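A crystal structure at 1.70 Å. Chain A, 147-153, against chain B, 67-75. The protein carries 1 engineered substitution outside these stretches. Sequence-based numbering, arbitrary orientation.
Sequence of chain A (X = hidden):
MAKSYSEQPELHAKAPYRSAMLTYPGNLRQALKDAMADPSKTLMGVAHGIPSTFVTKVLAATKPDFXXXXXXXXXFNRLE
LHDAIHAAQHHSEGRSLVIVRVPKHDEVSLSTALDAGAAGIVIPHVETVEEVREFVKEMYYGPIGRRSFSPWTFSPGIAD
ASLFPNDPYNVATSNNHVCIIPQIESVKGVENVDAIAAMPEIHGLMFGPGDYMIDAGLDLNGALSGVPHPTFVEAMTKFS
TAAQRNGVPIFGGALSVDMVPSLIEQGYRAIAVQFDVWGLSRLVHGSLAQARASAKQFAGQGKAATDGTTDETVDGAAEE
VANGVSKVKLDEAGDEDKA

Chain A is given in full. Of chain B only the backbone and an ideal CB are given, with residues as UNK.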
ATOM      1  N   ARG A 147      29.177  -7.377  -7.370  1.00 11.77           N
ATOM      2  CA  ARG A 147      27.896  -7.172  -6.705  1.00 12.28           C
ATOM      3  C   ARG A 147      28.120  -6.473  -5.372  1.00 12.81           C
ATOM      4  O   ARG A 147      29.051  -6.794  -4.632  1.00 12.19           O
ATOM      5  CB  ARG A 147      27.193  -8.511  -6.466  1.00 11.50           C
ATOM      6  CG  ARG A 147      25.895  -8.382  -5.644  1.00 14.87           C
ATOM      7  CD  ARG A 147      25.252  -9.737  -5.388  1.00 12.97           C
ATOM      8  NE  ARG A 147      24.113  -9.622  -4.476  1.00 11.81           N
ATOM      9  CZ  ARG A 147      23.501 -10.661  -3.910  1.00 14.99           C
ATOM     10  NH1 ARG A 147      23.913 -11.889  -4.172  1.00 14.89           N
ATOM     11  NH2 ARG A 147      22.505 -10.470  -3.056  1.00 13.18           N
ATOM     12  N   SER A 148      27.251  -5.512  -5.073  1.00 13.47           N
ATOM     13  CA  SER A 148      27.331  -4.768  -3.831  1.00 11.79           C
ATOM     14  C   SER A 148      26.687  -5.553  -2.700  1.00 16.51           C
ATOM     15  O   SER A 148      25.593  -6.103  -2.840  1.00 15.15           O
ATOM     16  CB  SER A 148      26.634  -3.417  -3.984  1.00 14.70           C
ATOM     17  OG  SER A 148      26.701  -2.686  -2.778  1.00 12.39           O
ATOM     18  N   PHE A 149      27.370  -5.575  -1.567  1.00 13.40           N
ATOM     19  CA  PHE A 149      26.911  -6.285  -0.390  1.00 17.78           C
ATOM     20  C   PHE A 149      25.914  -5.438   0.426  1.00 20.58           C
ATOM     21  O   PHE A 149      26.230  -4.315   0.820  1.00 22.45           O
ATOM     22  CB  PHE A 149      28.135  -6.625   0.456  1.00 22.91           C
ATOM     23  CG  PHE A 149      27.852  -7.567   1.570  1.00 21.30           C
ATOM     24  CD1 PHE A 149      27.826  -8.941   1.343  1.00 27.00           C
ATOM     25  CD2 PHE A 149      27.583  -7.087   2.846  1.00 29.42           C
ATOM     26  CE1 PHE A 149      27.531  -9.834   2.380  1.00 26.68           C
ATOM     27  CE2 PHE A 149      27.288  -7.970   3.888  1.00 27.41           C
ATOM     28  CZ  PHE A 149      27.262  -9.345   3.650  1.00 26.68           C
ATOM     29  N   SER A 150      24.720  -5.970   0.679  1.00 15.58           N
ATOM     30  CA  SER A 150      23.714  -5.243   1.456  1.00 16.60           C
ATOM     31  C   SER A 150      23.853  -5.539   2.938  1.00 21.19           C
ATOM     32  O   SER A 150      24.026  -6.686   3.331  1.00 23.88           O
ATOM     33  CB  SER A 150      22.296  -5.631   1.030  1.00 16.86           C
ATOM     34  OG  SER A 150      21.324  -5.052   1.894  1.00 15.37           O
ATOM     35  N   PRO A 151      23.769  -4.502   3.779  1.00 18.25           N
ATOM     36  CA  PRO A 151      23.891  -4.726   5.217  1.00 22.02           C
ATOM     37  C   PRO A 151      22.561  -5.098   5.862  1.00 21.54           C
ATOM     38  O   PRO A 151      22.548  -5.729   6.922  1.00 24.75           O
ATOM     39  CB  PRO A 151      24.405  -3.382   5.722  1.00 22.09           C
ATOM     40  CG  PRO A 151      23.644  -2.418   4.862  1.00 21.04           C
ATOM     41  CD  PRO A 151      23.776  -3.057   3.473  1.00 20.75           C
ATOM     42  N   TRP A 152      21.450  -4.740   5.213  1.00 17.83           N
ATOM     43  CA  TRP A 152      20.121  -4.964   5.782  1.00 18.67           C
ATOM     44  C   TRP A 152      19.474  -6.340   5.627  1.00 17.77           C
ATOM     45  O   TRP A 152      18.391  -6.563   6.165  1.00 22.31           O
ATOM     46  CB  TRP A 152      19.125  -3.935   5.237  1.00 18.51           C
ATOM     47  CG  TRP A 152      19.690  -2.572   4.942  1.00 23.00           C
ATOM     48  CD1 TRP A 152      20.019  -2.072   3.714  1.00 22.59           C
ATOM     49  CD2 TRP A 152      19.953  -1.527   5.884  1.00 25.12           C
ATOM     50  NE1 TRP A 152      20.468  -0.778   3.831  1.00 21.60           N
ATOM     51  CE2 TRP A 152      20.440  -0.417   5.151  1.00 19.93           C
ATOM     52  CE3 TRP A 152      19.821  -1.414   7.274  1.00 29.52           C
ATOM     53  CZ2 TRP A 152      20.795   0.789   5.763  1.00 27.80           C
ATOM     54  CZ3 TRP A 152      20.176  -0.207   7.888  1.00 30.83           C
ATOM     55  CH2 TRP A 152      20.658   0.876   7.128  1.00 27.31           C
ATOM     56  N   THR A 153      20.127  -7.246   4.911  1.00 17.77           N
ATOM     57  CA  THR A 153      19.570  -8.578   4.668  1.00 17.52           C
ATOM     58  C   THR A 153      19.777  -9.556   5.814  1.00 19.89           C
ATOM     59  O   THR A 153      19.106 -10.587   5.891  1.00 15.66           O
ATOM     60  CB  THR A 153      20.187  -9.211   3.416  1.00 18.88           C
ATOM     61  OG1 THR A 153      21.610  -9.298   3.584  1.00 25.72           O
ATOM     62  CG2 THR A 153      19.874  -8.369   2.184  1.00 20.57           C
TER
ATOM     63  N   UNK B  67      19.097  11.939   8.929  1.00  9.25           N
ATOM     64  CA  UNK B  67      18.582  10.582   8.763  1.00  8.05           C
ATOM     65  C   UNK B  67      19.185  10.210   7.415  1.00  7.98           C
ATOM     66  O   UNK B  67      19.013  10.933   6.433  1.00  9.83           O
ATOM     67  CB  UNK B  67      17.056  10.483   8.806  1.00  8.05           C
ATOM     68  N   UNK B  68      19.925   9.109   7.392  1.00  7.33           N
ATOM     69  CA  UNK B  68      20.603   8.616   6.200  1.00  8.75           C
ATOM     70  C   UNK B  68      19.744   7.479   5.652  1.00 10.06           C
ATOM     71  O   UNK B  68      19.713   6.392   6.221  1.00 10.35           O
ATOM     72  CB  UNK B  68      22.030   8.155   6.504  1.00  8.75           C
ATOM     73  N   UNK B  69      19.050   7.733   4.547  1.00  9.03           N
ATOM     74  CA  UNK B  69      18.173   6.721   3.962  1.00  6.43           C
ATOM     75  C   UNK B  69      18.892   5.978   2.846  1.00  8.42           C
ATOM     76  O   UNK B  69      19.403   6.593   1.913  1.00  8.00           O
ATOM     77  CB  UNK B  69      16.888   7.360   3.432  1.00  6.43           C
ATOM     78  N   UNK B  70      18.927   4.652   2.944  1.00  7.88           N
ATOM     79  CA  UNK B  70      19.608   3.842   1.945  1.00  8.83           C
ATOM     80  C   UNK B  70      18.643   3.296   0.900  1.00 11.20           C
ATOM     81  O   UNK B  70      17.856   2.386   1.174  1.00 11.67           O
ATOM     82  CB  UNK B  70      20.349   2.688   2.622  1.00  8.83           C
ATOM     83  N   UNK B  71      18.704   3.857  -0.302  1.00 10.38           N
ATOM     84  CA  UNK B  71      17.845   3.406  -1.373  1.00 12.47           C
ATOM     85  C   UNK B  71      18.608   2.422  -2.246  1.00 12.81           C
ATOM     86  O   UNK B  71      18.009   1.717  -3.051  1.00 11.66           O
ATOM     87  CB  UNK B  71      17.332   4.588  -2.198  1.00 12.47           C
ATOM     88  N   UNK B  72      19.931   2.359  -2.104  1.00  8.47           N
ATOM     89  CA  UNK B  72      20.652   1.387  -2.921  1.00  6.55           C
ATOM     90  C   UNK B  72      20.224  -0.006  -2.488  1.00  6.96           C
ATOM     91  O   UNK B  72      19.952  -0.868  -3.328  1.00 10.88           O
ATOM     92  CB  UNK B  72      22.167   1.562  -2.794  1.00  6.55           C
ATOM     93  N   UNK B  73      20.148  -0.211  -1.175  1.00  8.44           N
ATOM     94  CA  UNK B  73      19.779  -1.520  -0.640  1.00 12.43           C
ATOM     95  C   UNK B  73      18.528  -1.551   0.230  1.00 15.76           C
ATOM     96  O   UNK B  73      18.103  -2.631   0.655  1.00 19.05           O
ATOM     97  CB  UNK B  73      20.951  -2.068   0.177  1.00 12.43           C
ATOM     98  N   UNK B  74      17.965  -0.384   0.525  1.00 10.14           N
ATOM     99  CA  UNK B  74      16.741  -0.319   1.315  1.00 10.73           C
ATOM    100  C   UNK B  74      15.565  -0.509   0.374  1.00 10.94           C
ATOM    101  O   UNK B  74      15.516   0.070  -0.711  1.00 12.15           O
ATOM    102  CB  UNK B  74      16.632   1.004   2.076  1.00 10.73           C
ATOM    103  N   UNK B  75      14.594  -1.311   0.792  1.00  9.03           N
ATOM    104  CA  UNK B  75      13.445  -1.620  -0.046  1.00 10.81           C
ATOM    105  C   UNK B  75      12.354  -0.546  -0.109  1.00 12.51           C
ATOM    106  O   UNK B  75      11.171  -0.845   0.015  1.00 11.73           O
ATOM    107  CB  UNK B  75      12.819  -2.925   0.450  1.00 10.81           C
TER

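Position 67 begins the segment in strand conformation. Its ideal CB has nothing of chain A within 5.5 Å. The deposited residue is V67(B), which makes no contact here.

At position 68 the CA-to-CB bond points sideways, and the ideal CB is again out of reach. A small side chain would miss chain A; a long or aromatic one could approach the six-membered ring of W152(A). The residue is W68(B). Its CZ3 lies 4.3 Å from CZ2 of W152(A), and the two indoles meet edge to edge.

Position 69 points away, as the alternation of a strand predicts. Chain A says nothing about it. It is I69(B).

Position 70 points toward chain A. Its ideal CB sits 3.7 Å from NE1 of W152(A), an indole N-H that needs an acceptor. A short side chain carrying oxygen would suit: Asp, Asn, perhaps Ser or Thr. The residue is D70(B). NE1 of W152(A) donates to OD2 of D70(B) at 2.6 Å and 165°, a short, nearly straight bond. The other oxygen, OD1 of D70(B), turns to its own chain and accepts from the backbone N of position 73 at 3.2 Å.

At position 71 the backbone leaves the strand and CB points away. Many residues would fit; V71(B) is found.

Position 72 points sideways, with helix-like backbone angles (-65/-44). Only an extended side chain could reach the hydroxyl of S148(A); Glu, Gln, Lys or Arg are candidates. The residue is E72(B), with chi1 and chi2 both t. Its OE2 comes within 3.4 Å of OG of S148(A), a contact and no more.

Position 73 points toward chain A. The ideal CB is 3.5 Å from OG of S150(A) and 3.7 Å from CD1 of W152(A). Beyond it lies the hydroxyl of S148(A). A side chain long enough to bring a donor or acceptor to that hydroxyl would suit, such as His or Gln. The residue is H73(B), chi1 m. Its NE2 donates to OG of S148(A) at 2.8 Å and 166°. CB of S150(A) packs over one face of the H73(B) ring, 3.8 Å from its centroid. A water links the chains: it donates to O of H73(B) at 2.6 Å and accepts from OG of S150(A) at 2.7 Å.

At position 74 an ideal CB would lie 2.0 Å from O of D70(B), a clash. This argues for glycine, and G74(B) is found. N of G74(B) bonds weakly to O of D70(B), at 2.8 Å.

Position 75 points sideways, beyond reach. It is M75(B), without contact.

Chain B 67-75: VWIDVEHGM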
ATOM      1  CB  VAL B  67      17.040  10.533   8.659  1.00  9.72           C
ATOM      2  CG1 VAL B  67      16.594   9.090   8.363  1.00  8.12           C
ATOM      3  CG2 VAL B  67      16.415  11.009   9.976  1.00 11.04           C
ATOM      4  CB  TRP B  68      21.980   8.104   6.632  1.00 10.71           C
ATOM      5  CG  TRP B  68      22.955   7.790   5.565  1.00 17.77           C
ATOM      6  CD1 TRP B  68      23.871   8.643   5.011  1.00 25.12           C
ATOM      7  CD2 TRP B  68      23.193   6.508   4.978  1.00 18.47           C
ATOM      8  NE1 TRP B  68      24.669   7.963   4.118  1.00 23.38           N
ATOM      9  CE2 TRP B  68      24.270   6.652   4.077  1.00 24.34           C
ATOM     10  CE3 TRP B  68      22.602   5.248   5.131  1.00 24.30           C
ATOM     11  CZ2 TRP B  68      24.769   5.578   3.325  1.00 24.27           C
ATOM     12  CZ3 TRP B  68      23.101   4.175   4.382  1.00 29.08           C
ATOM     13  CH2 TRP B  68      24.171   4.352   3.492  1.00 23.77           C
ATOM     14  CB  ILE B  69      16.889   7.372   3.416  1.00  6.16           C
ATOM     15  CG1 ILE B  69      16.213   8.174   4.535  1.00 10.34           C
ATOM     16  CG2 ILE B  69      15.948   6.300   2.845  1.00 10.38           C
ATOM     17  CD1 ILE B  69      14.957   8.922   4.095  1.00 13.90           C
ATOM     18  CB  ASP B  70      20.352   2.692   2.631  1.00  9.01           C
ATOM     19  CG  ASP B  70      21.138   1.841   1.655  1.00 13.42           C
ATOM     20  OD1 ASP B  70      21.313   2.262   0.497  1.00 14.67           O
ATOM     21  OD2 ASP B  70      21.598   0.755   2.061  1.00 20.34           O
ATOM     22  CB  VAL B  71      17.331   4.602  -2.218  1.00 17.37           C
ATOM     23  CG1 VAL B  71      16.417   4.121  -3.315  1.00 19.79           C
ATOM     24  CG2 VAL B  71      16.588   5.562  -1.328  1.00 21.73           C
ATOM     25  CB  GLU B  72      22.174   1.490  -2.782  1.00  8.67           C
ATOM     26  CG  GLU B  72      22.874   0.399  -3.625  1.00 11.92           C
ATOM     27  CD  GLU B  72      24.392   0.345  -3.460  1.00 14.32           C
ATOM     28  OE1 GLU B  72      24.909   0.757  -2.398  1.00 11.35           O
ATOM     29  OE2 GLU B  72      25.058  -0.140  -4.400  1.00 12.87           O
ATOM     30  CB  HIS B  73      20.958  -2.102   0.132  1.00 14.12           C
ATOM     31  CG  HIS B  73      22.119  -2.466  -0.741  1.00 11.96           C
ATOM     32  ND1 HIS B  73      22.046  -3.459  -1.692  1.00 12.62           N
ATOM     33  CD2 HIS B  73      23.379  -1.979  -0.800  1.00 13.31           C
ATOM     34  CE1 HIS B  73      23.216  -3.568  -2.299  1.00 16.08           C
ATOM     35  NE2 HIS B  73      24.042  -2.682  -1.776  1.00 11.68           N
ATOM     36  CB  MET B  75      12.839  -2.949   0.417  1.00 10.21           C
ATOM     37  CG  MET B  75      13.795  -4.129   0.362  1.00 10.81           C
ATOM     38  SD  MET B  75      14.320  -4.493  -1.340  1.00 15.39           S
ATOM     39  CE  MET B  75      15.975  -3.865  -1.303  1.00 21.43           C
TER
HETATM   40  O   HOH W   1      18.755  -5.114   0.931  1.00 20.07           O
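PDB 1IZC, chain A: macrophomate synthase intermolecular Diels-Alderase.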